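Local coordinates for protein glucoamylase (Thermoanaerobacterium thermosaccharolyticum, PDB 1LF6) that hydrolyses terminal alpha-1,4-linked glucose residues from the non-reducing ends of glucans, releasing beta-D-glucose, at residues Pro420-Ile425 and Ala453-Ala458; Ile517-Gly522 and Tyr574-Asp579; Arg606-Ile611 and Phe663-Glu668. All coordinates share one frame; numbering follows the deposited sequence.

Contact 1 of 3, residues Pro420-Ile425 and Ala453-Ala458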
ATOM      1  N   PRO A 420       4.572   8.976 -28.373  1.00 20.34           N
ATOM      2  CA  PRO A 420       3.221   9.467 -28.071  1.00 20.67           C
ATOM      3  C   PRO A 420       3.135  10.323 -26.798  1.00 20.66           C
ATOM      4  O   PRO A 420       2.422  11.329 -26.768  1.00 20.21           O
ATOM      5  CB  PRO A 420       2.388   8.184 -27.989  1.00 21.95           C
ATOM      6  CG  PRO A 420       3.406   7.109 -27.692  1.00 26.03           C
ATOM      7  CD  PRO A 420       4.591   7.512 -28.520  1.00 21.47           C
ATOM      8  N   LEU A 421       3.865   9.938 -25.756  1.00 19.70           N
ATOM      9  CA  LEU A 421       3.838  10.702 -24.510  1.00 17.79           C
ATOM     10  C   LEU A 421       4.563  12.032 -24.659  1.00 17.59           C
ATOM     11  O   LEU A 421       4.103  13.053 -24.148  1.00 16.98           O
ATOM     12  CB  LEU A 421       4.452   9.894 -23.363  1.00 14.29           C
ATOM     13  CG  LEU A 421       3.629   8.697 -22.882  1.00 15.11           C
ATOM     14  CD1 LEU A 421       4.374   7.991 -21.763  1.00 15.17           C
ATOM     15  CD2 LEU A 421       2.248   9.171 -22.401  1.00 13.83           C
ATOM     16  N   ALA A 422       5.696  12.020 -25.357  1.00 17.35           N
ATOM     17  CA  ALA A 422       6.458  13.240 -25.567  1.00 18.56           C
ATOM     18  C   ALA A 422       5.626  14.234 -26.372  1.00 19.12           C
ATOM     19  O   ALA A 422       5.584  15.424 -26.050  1.00 18.03           O
ATOM     20  CB  ALA A 422       7.766  12.933 -26.297  1.00 19.01           C
ATOM     21  N   ASP A 423       4.964  13.742 -27.417  1.00 19.51           N
ATOM     22  CA  ASP A 423       4.130  14.596 -28.260  1.00 20.82           C
ATOM     23  C   ASP A 423       2.934  15.121 -27.476  1.00 21.21           C
ATOM     24  O   ASP A 423       2.492  16.247 -27.685  1.00 22.74           O
ATOM     25  CB  ASP A 423       3.632  13.833 -29.492  1.00 22.56           C
ATOM     26  CG  ASP A 423       4.757  13.479 -30.462  1.00 23.40           C
ATOM     27  OD1 ASP A 423       5.775  14.203 -30.491  1.00 24.13           O
ATOM     28  OD2 ASP A 423       4.608  12.487 -31.202  1.00 23.71           O
ATOM     29  N   PHE A 424       2.407  14.299 -26.574  1.00 20.34           N
ATOM     30  CA  PHE A 424       1.267  14.711 -25.768  1.00 20.83           C
ATOM     31  C   PHE A 424       1.682  15.833 -24.812  1.00 19.23           C
ATOM     32  O   PHE A 424       0.968  16.825 -24.657  1.00 19.24           O
ATOM     33  CB  PHE A 424       0.718  13.518 -24.982  1.00 20.32           C
ATOM     34  CG  PHE A 424      -0.490  13.843 -24.155  1.00 20.82           C
ATOM     35  CD1 PHE A 424      -0.486  13.619 -22.781  1.00 20.92           C
ATOM     36  CD2 PHE A 424      -1.631  14.379 -24.743  1.00 21.31           C
ATOM     37  CE1 PHE A 424      -1.602  13.926 -22.007  1.00 20.17           C
ATOM     38  CE2 PHE A 424      -2.750  14.689 -23.977  1.00 20.94           C
ATOM     39  CZ  PHE A 424      -2.735  14.462 -22.606  1.00 19.84           C
ATOM     40  N   ILE A 425       2.840  15.675 -24.182  1.00 18.35           N
ATOM     41  CA  ILE A 425       3.356  16.676 -23.256  1.00 18.76           C
ATOM     42  C   ILE A 425       3.596  18.025 -23.939  1.00 18.85           C
ATOM     43  O   ILE A 425       3.271  19.073 -23.384  1.00 18.26           O
ATOM     44  CB  ILE A 425       4.685  16.210 -22.623  1.00 18.62           C
ATOM     45  CG1 ILE A 425       4.428  15.025 -21.690  1.00 17.16           C
ATOM     46  CG2 ILE A 425       5.341  17.359 -21.857  1.00 16.00           C
ATOM     47  CD1 ILE A 425       5.691  14.348 -21.205  1.00 17.16           C
ATOM     48  N   ALA A 453      12.899  16.728 -17.606  1.00 14.93           N
ATOM     49  CA  ALA A 453      13.634  15.468 -17.587  1.00 15.18           C
ATOM     50  C   ALA A 453      13.063  14.501 -18.627  1.00 15.64           C
ATOM     51  O   ALA A 453      13.803  13.863 -19.380  1.00 15.32           O
ATOM     52  CB  ALA A 453      13.558  14.847 -16.205  1.00 15.54           C
ATOM     53  N   GLY A 454      11.740  14.398 -18.663  1.00 14.90           N
ATOM     54  CA  GLY A 454      11.089  13.510 -19.606  1.00 15.08           C
ATOM     55  C   GLY A 454      11.337  13.826 -21.072  1.00 16.86           C
ATOM     56  O   GLY A 454      11.544  12.911 -21.879  1.00 16.57           O
ATOM     57  N   LEU A 455      11.300  15.110 -21.428  1.00 14.69           N
ATOM     58  CA  LEU A 455      11.531  15.503 -22.811  1.00 15.38           C
ATOM     59  C   LEU A 455      13.006  15.334 -23.182  1.00 16.42           C
ATOM     60  O   LEU A 455      13.330  15.044 -24.332  1.00 17.11           O
ATOM     61  CB  LEU A 455      11.074  16.949 -23.054  1.00 16.47           C
ATOM     62  CG  LEU A 455       9.559  17.216 -23.016  1.00 16.91           C
ATOM     63  CD1 LEU A 455       9.297  18.689 -23.293  1.00 16.74           C
ATOM     64  CD2 LEU A 455       8.841  16.359 -24.051  1.00 15.89           C
ATOM     65  N   THR A 456      13.895  15.520 -22.210  1.00 16.47           N
ATOM     66  CA  THR A 456      15.321  15.350 -22.452  1.00 16.61           C
ATOM     67  C   THR A 456      15.585  13.857 -22.713  1.00 17.65           C
ATOM     68  O   THR A 456      16.318  13.499 -23.639  1.00 16.88           O
ATOM     69  CB  THR A 456      16.164  15.854 -21.238  1.00 17.77           C
ATOM     70  OG1 THR A 456      16.003  17.274 -21.089  1.00 13.52           O
ATOM     71  CG2 THR A 456      17.642  15.543 -21.443  1.00 17.88           C
ATOM     72  N   CYS A 457      14.980  12.985 -21.905  1.00 16.80           N
ATOM     73  CA  CYS A 457      15.153  11.546 -22.087  1.00 18.36           C
ATOM     74  C   CYS A 457      14.495  11.113 -23.400  1.00 18.75           C
ATOM     75  O   CYS A 457      14.979  10.204 -24.076  1.00 19.38           O
ATOM     76  CB  CYS A 457      14.536  10.765 -20.919  1.00 16.88           C
ATOM     77  SG  CYS A 457      15.328  11.047 -19.314  1.00 17.79           S
ATOM     78  N   ALA A 458      13.397  11.775 -23.761  1.00 18.57           N
ATOM     79  CA  ALA A 458      12.692  11.452 -24.996  1.00 19.50           C
ATOM     80  C   ALA A 458      13.564  11.800 -26.192  1.00 19.97           C
ATOM     81  O   ALA A 458      13.572  11.087 -27.194  1.00 19.95           O
ATOM     82  CB  ALA A 458      11.373  12.211 -25.071  1.00 18.68           C
TER
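Two neighbouring helices of the alpha/alpha barrel meet at A422 and A458, whose CB methyls touch at 3.9 Å, and L455 and I425 carry the contact further along. The backbones come nearest at A422 and L455, whose CA atoms lie 6.2 Å apart; the axes of the two short segments pass at 10.1 Å, with 135° between their N-to-C directions. L455 supplies the longer reach. Its CG stands anti to its own carbonyl carbon and beside its backbone N (chi1 -69°), which carries the isobutyl end across the gap although the bond leaving CA does not aim there. The methyl CD2 then meets three things at once: the backbone O of A422 at 3.9 Å, the CB of A422 at 4.2 Å, and the CG2 branch of I425 at 4.3 Å. Helices 414-428 and 445-464 follow one another in the chain, and their packing, inclined 45° from antiparallel, belongs to the helical barrel of family 15 glycoside hydrolases. G454, one turn before A458, faces the other helix with no side chain, and a methyl modelled there would come within 4.4 Å of I425 CD1. Helix 468-489 also packs against the pair, Y474 touching A422, W481 touching I425 and K477 touching L455.

Contact 2 of 3, residues Ile517-Gly522 and Tyr574-Asp579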
ATOM      1  N   ILE A 517      -5.943  30.574  -4.407  1.00 17.96           N
ATOM      2  CA  ILE A 517      -6.153  29.174  -4.742  1.00 17.59           C
ATOM      3  C   ILE A 517      -6.969  28.504  -3.655  1.00 16.82           C
ATOM      4  O   ILE A 517      -6.984  28.957  -2.512  1.00 16.31           O
ATOM      5  CB  ILE A 517      -4.823  28.427  -4.925  1.00 16.60           C
ATOM      6  CG1 ILE A 517      -4.045  28.387  -3.610  1.00 19.01           C
ATOM      7  CG2 ILE A 517      -4.010  29.109  -6.002  1.00 13.12           C
ATOM      8  CD1 ILE A 517      -2.743  27.593  -3.694  1.00 18.47           C
ATOM      9  N   ASN A 518      -7.663  27.436  -4.023  1.00 16.43           N
ATOM     10  CA  ASN A 518      -8.501  26.714  -3.087  1.00 17.13           C
ATOM     11  C   ASN A 518      -7.822  25.416  -2.685  1.00 17.67           C
ATOM     12  O   ASN A 518      -7.603  24.537  -3.517  1.00 18.31           O
ATOM     13  CB  ASN A 518      -9.864  26.424  -3.725  1.00 16.68           C
ATOM     14  CG  ASN A 518     -10.496  27.664  -4.345  1.00 17.79           C
ATOM     15  OD1 ASN A 518     -10.089  28.117  -5.419  1.00 16.88           O
ATOM     16  ND2 ASN A 518     -11.484  28.224  -3.667  1.00 15.04           N
ATOM     17  N   ILE A 519      -7.485  25.303  -1.406  1.00 17.66           N
ATOM     18  CA  ILE A 519      -6.823  24.111  -0.894  1.00 17.82           C
ATOM     19  C   ILE A 519      -7.846  22.996  -0.743  1.00 17.75           C
ATOM     20  O   ILE A 519      -8.933  23.209  -0.208  1.00 15.62           O
ATOM     21  CB  ILE A 519      -6.156  24.380   0.475  1.00 17.10           C
ATOM     22  CG1 ILE A 519      -5.130  25.510   0.346  1.00 18.34           C
ATOM     23  CG2 ILE A 519      -5.485  23.109   0.988  1.00 14.19           C
ATOM     24  CD1 ILE A 519      -3.958  25.195  -0.575  1.00 20.73           C
ATOM     25  N   ALA A 520      -7.486  21.809  -1.221  1.00 16.61           N
ATOM     26  CA  ALA A 520      -8.367  20.651  -1.156  1.00 17.30           C
ATOM     27  C   ALA A 520      -8.631  20.209   0.273  1.00 16.86           C
ATOM     28  O   ALA A 520      -8.043  20.729   1.218  1.00 17.86           O
ATOM     29  CB  ALA A 520      -7.762  19.492  -1.951  1.00 17.23           C
ATOM     30  N   ASN A 521      -9.534  19.246   0.423  1.00 19.55           N
ATOM     31  CA  ASN A 521      -9.871  18.697   1.732  1.00 21.83           C
ATOM     32  C   ASN A 521     -10.175  19.768   2.785  1.00 22.32           C
ATOM     33  O   ASN A 521      -9.719  19.672   3.922  1.00 22.10           O
ATOM     34  CB  ASN A 521      -8.719  17.806   2.208  1.00 21.43           C
ATOM     35  CG  ASN A 521      -8.276  16.821   1.143  1.00 24.83           C
ATOM     36  OD1 ASN A 521      -9.054  15.963   0.716  1.00 25.74           O
ATOM     37  ND2 ASN A 521      -7.026  16.950   0.694  1.00 23.74           N
ATOM     38  N   GLY A 522     -10.941  20.781   2.390  1.00 23.72           N
ATOM     39  CA  GLY A 522     -11.315  21.855   3.298  1.00 24.71           C
ATOM     40  C   GLY A 522     -10.183  22.713   3.829  1.00 26.00           C
ATOM     41  O   GLY A 522     -10.350  23.426   4.823  1.00 26.11           O
ATOM     42  N   TYR A 574       5.426  18.325   6.178  1.00 16.45           N
ATOM     43  CA  TYR A 574       4.043  18.255   5.687  1.00 15.04           C
ATOM     44  C   TYR A 574       4.211  18.412   4.175  1.00 13.85           C
ATOM     45  O   TYR A 574       5.252  18.887   3.717  1.00 14.39           O
ATOM     46  CB  TYR A 574       3.209  19.443   6.178  1.00 15.57           C
ATOM     47  CG  TYR A 574       2.937  19.489   7.662  1.00 15.99           C
ATOM     48  CD1 TYR A 574       1.909  18.740   8.223  1.00 15.97           C
ATOM     49  CD2 TYR A 574       3.701  20.301   8.505  1.00 16.33           C
ATOM     50  CE1 TYR A 574       1.640  18.798   9.586  1.00 18.30           C
ATOM     51  CE2 TYR A 574       3.443  20.365   9.872  1.00 16.00           C
ATOM     52  CZ  TYR A 574       2.411  19.612  10.404  1.00 18.73           C
ATOM     53  OH  TYR A 574       2.141  19.680  11.753  1.00 20.47           O
ATOM     54  N   ARG A 575       3.191  18.044   3.410  1.00 13.42           N
ATOM     55  CA  ARG A 575       3.241  18.176   1.951  1.00 14.77           C
ATOM     56  C   ARG A 575       3.241  19.653   1.547  1.00 14.18           C
ATOM     57  O   ARG A 575       3.817  20.023   0.528  1.00 13.64           O
ATOM     58  CB  ARG A 575       2.029  17.502   1.310  1.00 15.09           C
ATOM     59  CG  ARG A 575       1.784  16.079   1.754  1.00 17.89           C
ATOM     60  CD  ARG A 575       0.304  15.745   1.572  1.00 18.72           C
ATOM     61  NE  ARG A 575      -0.024  15.239   0.260  1.00 22.17           N
ATOM     62  CZ  ARG A 575      -1.247  15.255  -0.265  1.00 19.73           C
ATOM     63  NH1 ARG A 575      -1.452  14.756  -1.476  1.00 20.04           N
ATOM     64  NH2 ARG A 575      -2.255  15.795   0.399  1.00 18.92           N
ATOM     65  N   TYR A 576       2.567  20.481   2.344  1.00 13.59           N
ATOM     66  CA  TYR A 576       2.476  21.930   2.108  1.00 13.01           C
ATOM     67  C   TYR A 576       1.645  22.547   3.227  1.00 13.59           C
ATOM     68  O   TYR A 576       0.917  21.836   3.916  1.00 11.04           O
ATOM     69  CB  TYR A 576       1.827  22.223   0.746  1.00 14.15           C
ATOM     70  CG  TYR A 576       0.460  21.599   0.552  1.00 13.91           C
ATOM     71  CD1 TYR A 576      -0.692  22.206   1.064  1.00 13.38           C
ATOM     72  CD2 TYR A 576       0.317  20.386  -0.124  1.00 11.96           C
ATOM     73  CE1 TYR A 576      -1.945  21.622   0.909  1.00  9.53           C
ATOM     74  CE2 TYR A 576      -0.938  19.792  -0.283  1.00 12.13           C
ATOM     75  CZ  TYR A 576      -2.061  20.417   0.236  1.00 12.37           C
ATOM     76  OH  TYR A 576      -3.295  19.827   0.089  1.00 11.95           O
ATOM     77  N   ASN A 577       1.748  23.861   3.416  1.00 14.88           N
ATOM     78  CA  ASN A 577       0.990  24.517   4.481  1.00 17.65           C
ATOM     79  C   ASN A 577      -0.509  24.404   4.251  1.00 17.14           C
ATOM     80  O   ASN A 577      -0.982  24.535   3.122  1.00 16.76           O
ATOM     81  CB  ASN A 577       1.340  26.011   4.586  1.00 21.40           C
ATOM     82  CG  ASN A 577       2.606  26.375   3.856  1.00 23.53           C
ATOM     83  OD1 ASN A 577       2.719  26.176   2.647  1.00 23.12           O
ATOM     84  ND2 ASN A 577       3.573  26.923   4.591  1.00 28.18           N
ATOM     85  N   HIS A 578      -1.241  24.162   5.334  1.00 17.14           N
ATOM     86  CA  HIS A 578      -2.698  24.057   5.313  1.00 16.68           C
ATOM     87  C   HIS A 578      -3.245  22.791   4.668  1.00 17.37           C
ATOM     88  O   HIS A 578      -4.420  22.725   4.308  1.00 16.99           O
ATOM     89  CB  HIS A 578      -3.293  25.295   4.639  1.00 18.80           C
ATOM     90  CG  HIS A 578      -2.783  26.582   5.210  1.00 19.99           C
ATOM     91  ND1 HIS A 578      -2.982  26.941   6.524  1.00 17.25           N
ATOM     92  CD2 HIS A 578      -2.043  27.574   4.657  1.00 18.19           C
ATOM     93  CE1 HIS A 578      -2.386  28.097   6.760  1.00 20.16           C
ATOM     94  NE2 HIS A 578      -1.809  28.502   5.643  1.00 21.02           N
ATOM     95  N   ASP A 579      -2.390  21.785   4.526  1.00 16.15           N
ATOM     96  CA  ASP A 579      -2.805  20.515   3.946  1.00 14.70           C
ATOM     97  C   ASP A 579      -3.889  19.955   4.865  1.00 14.78           C
ATOM     98  O   ASP A 579      -3.733  19.949   6.087  1.00 13.84           O
ATOM     99  CB  ASP A 579      -1.606  19.561   3.878  1.00 14.44           C
ATOM    100  CG  ASP A 579      -1.957  18.203   3.287  1.00 14.71           C
ATOM    101  OD1 ASP A 579      -3.099  18.012   2.818  1.00 11.40           O
ATOM    102  OD2 ASP A 579      -1.071  17.321   3.287  1.00 15.09           O
TER
HETATM  103  O   HOH W   1      -5.458  19.463   1.336  1.00 12.74           O
HETATM  104  O   HOH W   2      -4.488  21.508  -2.342  1.00 16.66           O
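The CG2 methyl of I519 rests against both Y576 CE1, at 3.8 Å, and the backbone O of H578, at 3.5 Å. It sits at the edge of the tyrosine ring, near its plane, and the two side chains run alongside each other with their ends pointing opposite ways. Y576 takes a first torsion of 56°, its CG between backbone N and carbonyl carbon; one face of the ring then receives D579 CB, 3.6 Å above the plane and offset toward the rim. The polar joint is made by water. One molecule donates to A520 O at 2.9 Å and to D579 OD1 at 3.1 Å, accepts from N521 ND2, and also bonds Y576 OH; a second links A520 N with that same hydroxyl, which also bonds weakly to E439. Further out, a type II turn from Y576 to D579, closed by a weak D579 N to Y576 O bond, shapes the loop, and a salt bridge whose hydrogen bond is weak joins R575 NH2 to D579 OD1 at 3.4 Å. H578 stacks on Y526, while R575 and Y576 make cation-pi pairs with W437 and R504 respectively. Y576 lies about 6 Å, side chain to side chain, from E435, probably the proton acceptor. Strand end and loop thus meet beside the active site through apolar contact and water bridges, with no direct polar bond between them.

Contact 3 of 3, residues Arg606-Ile611 and Phe663-Glu668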
ATOM      1  N   ARG A 606      13.994  14.376   1.365  1.00 12.21           N
ATOM      2  CA  ARG A 606      14.934  15.383   1.853  1.00 14.86           C
ATOM      3  C   ARG A 606      16.316  14.751   1.976  1.00 13.63           C
ATOM      4  O   ARG A 606      17.333  15.384   1.687  1.00 16.16           O
ATOM      5  CB  ARG A 606      14.517  15.934   3.223  1.00 15.59           C
ATOM      6  CG  ARG A 606      15.622  16.739   3.903  1.00 21.86           C
ATOM      7  CD  ARG A 606      16.007  18.008   3.115  1.00 21.97           C
ATOM      8  NE  ARG A 606      15.067  19.084   3.386  1.00 27.63           N
ATOM      9  CZ  ARG A 606      15.362  20.193   4.054  1.00 23.78           C
ATOM     10  NH1 ARG A 606      14.425  21.103   4.250  1.00 28.34           N
ATOM     11  NH2 ARG A 606      16.589  20.413   4.501  1.00 24.72           N
ATOM     12  N   GLY A 607      16.343  13.501   2.429  1.00 15.84           N
ATOM     13  CA  GLY A 607      17.601  12.795   2.575  1.00 15.09           C
ATOM     14  C   GLY A 607      18.279  12.674   1.227  1.00 16.62           C
ATOM     15  O   GLY A 607      19.494  12.827   1.113  1.00 16.14           O
ATOM     16  N   MET A 608      17.486  12.403   0.195  1.00 17.27           N
ATOM     17  CA  MET A 608      18.026  12.273  -1.146  1.00 15.75           C
ATOM     18  C   MET A 608      18.586  13.612  -1.603  1.00 17.43           C
ATOM     19  O   MET A 608      19.622  13.666  -2.277  1.00 17.50           O
ATOM     20  CB  MET A 608      16.948  11.775  -2.111  1.00 14.50           C
ATOM     21  CG  MET A 608      16.623  10.306  -1.943  1.00 15.96           C
ATOM     22  SD  MET A 608      18.069   9.218  -2.177  1.00 15.22           S
ATOM     23  CE  MET A 608      18.244   9.246  -3.946  1.00 17.67           C
ATOM     24  N   TYR A 609      17.918  14.701  -1.237  1.00 16.16           N
ATOM     25  CA  TYR A 609      18.435  16.012  -1.615  1.00 16.93           C
ATOM     26  C   TYR A 609      19.762  16.262  -0.901  1.00 16.18           C
ATOM     27  O   TYR A 609      20.706  16.777  -1.496  1.00 17.21           O
ATOM     28  CB  TYR A 609      17.457  17.134  -1.252  1.00 16.16           C
ATOM     29  CG  TYR A 609      18.156  18.476  -1.176  1.00 16.99           C
ATOM     30  CD1 TYR A 609      18.613  18.975   0.043  1.00 15.70           C
ATOM     31  CD2 TYR A 609      18.452  19.198  -2.335  1.00 16.89           C
ATOM     32  CE1 TYR A 609      19.355  20.157   0.111  1.00 17.14           C
ATOM     33  CE2 TYR A 609      19.193  20.380  -2.282  1.00 17.77           C
ATOM     34  CZ  TYR A 609      19.644  20.854  -1.053  1.00 19.76           C
ATOM     35  OH  TYR A 609      20.396  22.008  -0.986  1.00 18.70           O
ATOM     36  N   GLU A 610      19.828  15.896   0.374  1.00 18.02           N
ATOM     37  CA  GLU A 610      21.046  16.105   1.140  1.00 19.04           C
ATOM     38  C   GLU A 610      22.234  15.407   0.481  1.00 18.83           C
ATOM     39  O   GLU A 610      23.336  15.953   0.458  1.00 20.37           O
ATOM     40  CB  GLU A 610      20.854  15.631   2.581  1.00 20.28           C
ATOM     41  CG  GLU A 610      19.858  16.479   3.381  1.00 21.45           C
ATOM     42  CD  GLU A 610      20.278  17.944   3.505  1.00 22.54           C
ATOM     43  OE1 GLU A 610      21.465  18.194   3.792  1.00 21.30           O
ATOM     44  OE2 GLU A 610      19.423  18.842   3.332  1.00 21.18           O
ATOM     45  N   ILE A 611      22.014  14.214  -0.063  1.00 18.49           N
ATOM     46  CA  ILE A 611      23.081  13.492  -0.740  1.00 17.56           C
ATOM     47  C   ILE A 611      23.535  14.322  -1.939  1.00 18.87           C
ATOM     48  O   ILE A 611      24.736  14.499  -2.167  1.00 17.81           O
ATOM     49  CB  ILE A 611      22.613  12.099  -1.227  1.00 18.70           C
ATOM     50  CG1 ILE A 611      22.312  11.204  -0.014  1.00 18.71           C
ATOM     51  CG2 ILE A 611      23.692  11.456  -2.109  1.00 17.70           C
ATOM     52  CD1 ILE A 611      21.833   9.809  -0.375  1.00 16.35           C
ATOM     53  N   PHE A 663      18.518   4.460   1.230  1.00 15.73           N
ATOM     54  CA  PHE A 663      19.422   3.543   1.906  1.00 16.27           C
ATOM     55  C   PHE A 663      20.625   3.241   1.010  1.00 16.24           C
ATOM     56  O   PHE A 663      21.773   3.354   1.436  1.00 18.29           O
ATOM     57  CB  PHE A 663      18.669   2.246   2.233  1.00 16.16           C
ATOM     58  CG  PHE A 663      19.540   1.159   2.798  1.00 18.02           C
ATOM     59  CD1 PHE A 663      20.044   1.253   4.087  1.00 19.28           C
ATOM     60  CD2 PHE A 663      19.871   0.046   2.029  1.00 19.06           C
ATOM     61  CE1 PHE A 663      20.870   0.253   4.608  1.00 21.78           C
ATOM     62  CE2 PHE A 663      20.692  -0.958   2.533  1.00 19.23           C
ATOM     63  CZ  PHE A 663      21.193  -0.855   3.826  1.00 21.14           C
ATOM     64  N   ALA A 664      20.346   2.854  -0.230  1.00 17.66           N
ATOM     65  CA  ALA A 664      21.387   2.528  -1.202  1.00 18.22           C
ATOM     66  C   ALA A 664      22.188   3.762  -1.622  1.00 19.90           C
ATOM     67  O   ALA A 664      23.415   3.705  -1.759  1.00 19.25           O
ATOM     68  CB  ALA A 664      20.749   1.876  -2.431  1.00 18.98           C
ATOM     69  N   SER A 665      21.491   4.878  -1.830  1.00 18.38           N
ATOM     70  CA  SER A 665      22.151   6.113  -2.239  1.00 18.50           C
ATOM     71  C   SER A 665      23.103   6.612  -1.161  1.00 18.24           C
ATOM     72  O   SER A 665      24.180   7.114  -1.467  1.00 18.80           O
ATOM     73  CB  SER A 665      21.116   7.206  -2.558  1.00 17.78           C
ATOM     74  OG  SER A 665      20.331   6.859  -3.689  1.00 15.00           O
ATOM     75  N   ASN A 666      22.704   6.475   0.099  1.00 19.08           N
ATOM     76  CA  ASN A 666      23.540   6.925   1.205  1.00 18.97           C
ATOM     77  C   ASN A 666      24.812   6.082   1.315  1.00 20.76           C
ATOM     78  O   ASN A 666      25.803   6.523   1.889  1.00 17.60           O
ATOM     79  CB  ASN A 666      22.760   6.859   2.519  1.00 18.99           C
ATOM     80  CG  ASN A 666      23.520   7.476   3.686  1.00 20.09           C
ATOM     81  OD1 ASN A 666      23.642   6.866   4.753  1.00 22.77           O
ATOM     82  ND2 ASN A 666      24.021   8.692   3.495  1.00 18.66           N
ATOM     83  N   ILE A 667      24.778   4.870   0.766  1.00 21.00           N
ATOM     84  CA  ILE A 667      25.940   3.992   0.804  1.00 24.04           C
ATOM     85  C   ILE A 667      26.885   4.308  -0.360  1.00 25.32           C
ATOM     86  O   ILE A 667      28.103   4.340  -0.176  1.00 24.65           O
ATOM     87  CB  ILE A 667      25.522   2.498   0.757  1.00 24.10           C
ATOM     88  CG1 ILE A 667      24.838   2.111   2.068  1.00 24.99           C
ATOM     89  CG2 ILE A 667      26.743   1.612   0.524  1.00 26.23           C
ATOM     90  CD1 ILE A 667      24.153   0.757   2.038  1.00 27.51           C
ATOM     91  N   GLU A 668      26.320   4.553  -1.543  1.00 26.06           N
ATOM     92  CA  GLU A 668      27.106   4.885  -2.735  1.00 27.55           C
ATOM     93  C   GLU A 668      27.565   6.339  -2.716  1.00 27.13           C
ATOM     94  O   GLU A 668      28.501   6.708  -3.423  1.00 25.73           O
ATOM     95  CB  GLU A 668      26.293   4.692  -4.023  1.00 30.19           C
ATOM     96  CG  GLU A 668      26.052   3.268  -4.452  1.00 36.11           C
ATOM     97  CD  GLU A 668      27.324   2.464  -4.607  1.00 39.89           C
ATOM     98  OE1 GLU A 668      28.035   2.616  -5.629  1.00 42.72           O
ATOM     99  OE2 GLU A 668      27.611   1.672  -3.689  1.00 40.68           O
TER
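S665 meets M608 and I611 where helices 600-612 and 653-668 run side by side, 17° from parallel, with the axes of their short segments 10.0 Å apart. They are the first and third of three successive helices, and their common direction is consistent with two neighbours in one layer of the alpha/alpha barrel, where alternate helices point the same way. Following the second helix from its beginning here, F663 leaves its helix on the side away from the partner, and the contact starts with S665. The hydroxyl of S665, with OG anti to the carbonyl carbon, is bonded back to I661 O and also receives L672 N, so its polar needs are met inside its own part of the chain. The thioether of M608 lies against it from the other helix: CE is 3.2 Å from S665 OG, and SD is 3.7 Å from S665 CB. Bends at both chi2 and chi3 (-59° and -76°) curl the M608 chain round to deliver this end, which also rests on E658, I661 and L662. With an alanine at M608, the sulfur and terminal methyl would be missing, which would probably open a gap beside the S665 hydroxyl and leave I661 and L662 less well covered. I611 reaches the same CB as the M608 sulfur: its extended CG1 branch ends in CD1, 3.5 Å from S665 CB, a tighter carbon pair than usual. That methyl is equally near the backbone N of N666, whose CB it approaches to 4.2 Å, and A617 touches both I611 and N666. On the far side of the helix, I667 CD1 lies over one face of the F663 ring, 3.8 Å above its plane and offset toward the rim.

Overall arrangement
The three contacts follow in series along the chain and sample different parts of the same barrel domain: two helix pairs and one loop contact near the active site. Contacts 1 and 3 join helices, strongly inclined in the first and nearly parallel in the second; their centres are 27 Å apart and their nearest atoms about 14 Å. Both lie away from the probable catalytic residues. Contact 2 instead joins a strand end to a loop, and its Y576 side chain is about 6 Å from that of E435 and about 9 Å from that of E438. Between nearest atoms, contact 2 is about 9 Å from contact 3 and about 20 Å from contact 1, so none touches another.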